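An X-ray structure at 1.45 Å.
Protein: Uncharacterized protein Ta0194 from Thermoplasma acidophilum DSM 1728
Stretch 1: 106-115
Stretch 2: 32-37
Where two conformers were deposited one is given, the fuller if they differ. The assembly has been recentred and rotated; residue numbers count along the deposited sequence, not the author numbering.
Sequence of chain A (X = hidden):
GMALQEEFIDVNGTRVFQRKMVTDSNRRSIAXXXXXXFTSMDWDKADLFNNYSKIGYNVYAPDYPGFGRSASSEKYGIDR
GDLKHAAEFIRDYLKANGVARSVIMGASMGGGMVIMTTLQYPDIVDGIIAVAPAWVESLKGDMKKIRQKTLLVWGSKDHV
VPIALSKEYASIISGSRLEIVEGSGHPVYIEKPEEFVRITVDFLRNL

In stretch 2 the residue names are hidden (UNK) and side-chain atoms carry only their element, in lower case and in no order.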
# COMPACT_ATOMS: atom_id res chain seq x y z
N GLY A 106 -1.70 -0.46 0.05
CA GLY A 106 -2.14 0.87 -0.33
C GLY A 106 -3.49 1.20 0.24
O GLY A 106 -4.42 0.36 0.23
N ALA A 107 -3.64 2.46 0.67
CA ALA A 107 -4.91 2.97 1.13
C ALA A 107 -5.50 3.91 0.09
O ALA A 107 -4.85 4.83 -0.37
CB ALA A 107 -4.74 3.71 2.43
N SER A 108 -6.76 3.69 -0.31
CA SER A 108 -7.53 4.64 -1.11
C SER A 108 -6.81 4.82 -2.47
O SER A 108 -6.64 3.81 -3.19
CB SER A 108 -7.83 5.90 -0.33
OG SER A 108 -8.84 6.68 -0.95
N MSE A 109 -6.44 6.04 -2.84
CA MSE A 109 -5.62 6.26 -4.01
C MSE A 109 -4.49 5.21 -4.08
O MSE A 109 -4.26 4.60 -5.11
CB MSE A 109 -5.04 7.69 -3.94
CG MSE A 109 -4.03 8.01 -5.01
SE MSE A 109 -3.26 9.79 -4.75
CE MSE A 109 -2.06 9.55 -3.25
N GLY A 110 -3.76 5.04 -2.96
CA GLY A 110 -2.64 4.13 -2.86
C GLY A 110 -3.03 2.69 -3.12
O GLY A 110 -2.23 1.89 -3.60
N GLY A 111 -4.25 2.34 -2.73
CA GLY A 111 -4.78 1.00 -3.03
C GLY A 111 -4.94 0.80 -4.52
O GLY A 111 -4.63 -0.29 -5.04
N GLY A 112 -5.46 1.79 -5.23
CA GLY A 112 -5.43 1.74 -6.67
C GLY A 112 -4.03 1.59 -7.23
O GLY A 112 -3.79 0.80 -8.18
N MSE A 113 -3.07 2.30 -6.65
CA MSE A 113 -1.72 2.21 -7.14
C MSE A 113 -1.15 0.81 -6.99
O MSE A 113 -0.44 0.33 -7.90
CB MSE A 113 -0.82 3.21 -6.41
CG MSE A 113 -1.16 4.63 -6.65
SE MSE A 113 0.04 5.81 -5.71
CE MSE A 113 -0.59 7.45 -6.49
N VAL A 114 -1.38 0.18 -5.83
CA VAL A 114 -0.79 -1.15 -5.64
C VAL A 114 -1.47 -2.20 -6.53
O VAL A 114 -0.79 -3.14 -6.98
CB VAL A 114 -0.78 -1.61 -4.19
CG1 VAL A 114 0.06 -0.67 -3.36
CG2 VAL A 114 -2.18 -1.80 -3.60
N ILE A 115 -2.76 -2.03 -6.79
CA ILE A 115 -3.44 -2.92 -7.76
C ILE A 115 -2.78 -2.77 -9.14
O ILE A 115 -2.35 -3.77 -9.77
CB ILE A 115 -4.97 -2.70 -7.74
CG1 ILE A 115 -5.50 -3.32 -6.42
CG2 ILE A 115 -5.67 -3.33 -8.97
CD1 ILE A 115 -6.90 -3.02 -6.08
N UNK A 32 4.33 0.65 1.97
CA UNK A 32 3.06 1.26 2.31
C UNK A 32 2.85 2.53 1.52
O UNK A 32 3.72 3.39 1.54
c UNK A 32 3.55 0.62 4.80
c UNK A 32 3.42 1.14 6.24
c UNK A 32 2.99 1.61 3.79
c UNK A 32 2.96 -0.75 4.71
N UNK A 33 1.69 2.65 0.88
CA UNK A 33 1.37 3.79 -0.02
C UNK A 33 0.08 4.44 0.43
O UNK A 33 -0.97 3.83 0.51
c UNK A 33 2.78 1.30 -1.80
c UNK A 33 3.97 0.72 -2.11
c UNK A 33 2.62 2.67 -1.90
c UNK A 33 5.03 1.47 -2.52
c UNK A 33 4.90 2.83 -2.61
c UNK A 33 1.34 3.32 -1.49
c UNK A 33 3.69 3.43 -2.30
N UNK A 34 0.19 5.73 0.77
CA UNK A 34 -0.88 6.49 1.40
C UNK A 34 -2.00 6.93 0.43
O UNK A 34 -1.86 6.95 -0.79
c UNK A 34 1.71 8.85 0.97
c UNK A 34 0.41 8.64 1.24
c UNK A 34 -0.25 7.67 2.14
c UNK A 34 0.55 10.22 -0.27
n UNK A 34 -0.31 9.53 0.46
n UNK A 34 1.78 9.82 0.01
N UNK A 35 -3.08 7.39 1.05
CA UNK A 35 -4.20 8.01 0.36
C UNK A 35 -3.99 9.48 0.09
O UNK A 35 -3.03 10.09 0.58
N UNK A 36 -4.88 10.04 -0.69
CA UNK A 36 -4.82 11.42 -1.13
C UNK A 36 -4.65 12.40 0.06
O UNK A 36 -3.94 13.42 -0.05
c UNK A 36 -6.14 15.75 -3.47
c UNK A 36 -5.54 14.76 -4.21
c UNK A 36 -6.10 13.18 -2.48
c UNK A 36 -6.66 14.21 -1.76
c UNK A 36 -5.53 13.45 -3.70
c UNK A 36 -6.08 11.79 -1.92
c UNK A 36 -6.70 15.50 -2.26
o UNK A 36 -6.21 17.07 -3.92
N UNK A 37 -5.31 12.10 1.20
CA UNK A 37 -5.45 13.04 2.28
C UNK A 37 -4.41 12.88 3.35
O UNK A 37 -4.40 13.68 4.30
o UNK A 37 -7.85 13.27 1.97
c UNK A 37 -6.84 12.93 2.92
O HOH W 1 -7.37 8.78 -1.80

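Position 32 carries four side-chain carbons and no other element. The chain forks at its second carbon. It lies in a strand, and its CA-to-CB bond points away from stretch 1. No side-chain atom comes within 6 Å of that stretch. A four-carbon chain forked at the second atom is leucine, so this is Leu32.

Position 33 has one carbon followed by a ring of six carbons. No oxygen is attached to the ring. One ring carbon packs against Val114, and the approach is oblique. The backbone is also engaged, because this residue forms a parallel beta bridge with Gly106. A plain six-carbon ring on one carbon is phenylalanine, Phe33. The closest side-chain pair is Phe33 CD2 and Val114 CG1, at 3.7 Å.

Position 34 shows one carbon leading to a five-membered ring of three carbons and two nitrogens. Its CA-to-CB bond points away from stretch 1, yet one ring carbon comes close to CE of Met109, a selenomethionine. The ring is an imidazole, and the residue is His34. The ring carbon is His34 CE1, 4.0 Å from Met109 CE. Atom ND1 of His34 donates a hydrogen bond to the backbone O of position 35, at 2.8 Å. The ring is therefore tied to the backbone of the next residue. NE2 is satisfied elsewhere in the structure.

Position 35 has no side-chain atoms at all. Its CA sits 3.3 Å from Ala107 O and 4.3 Å from Ser108 CB. The absence of a side chain identifies glycine, Gly35. An ideal CB here would be a tight 3.4 Å from Ser108 CB. The bare backbone fits the narrow space beside the turn into the helix.

Position 36 has one carbon, a ring of six carbons and one oxygen on the ring. The SE atom of Met109 lies at the ring edge, near its plane. A six-carbon ring bearing an oxygen is tyrosine, Tyr36. Met109 SE is 4.4 Å from CD1 of Tyr36. The side chain then leads away from stretch 1, and the residue is exposed. Water 1 accepts hydrogen bonds from two backbone nitrogens, Tyr36 N at 3.0 Å and Met109 N at 3.1 Å, and so bridges the stretches.

Position 37 has one carbon and one oxygen. It is exposed and makes no contact with stretch 1. The side chain is that of serine, Ser37.

The contact begins as paired strands and continues as a loop against the start of a helix. The one direct hydrogen bond between the stretches runs from Ala107 N to Phe33 O, at 3.0 Å and nearly straight. The same oxygen receives a CA-H...O contact from Gly106 CA at 3.3 Å. Gly110 lets the helix come close: an ideal CB there would clash with Phe33 O at 2.3 Å and with His34 O at 2.8 Å. Beyond the strands, Met109 reaches along the loop, and its CE is 3.6 Å from His34 O and 3.8 Å from Tyr36 N. Val114, about one turn after Gly110, meets the Phe33 ring obliquely. Together the two stretches bury 383 Å².

Stretch 2, residues 32-37: LFHGYS
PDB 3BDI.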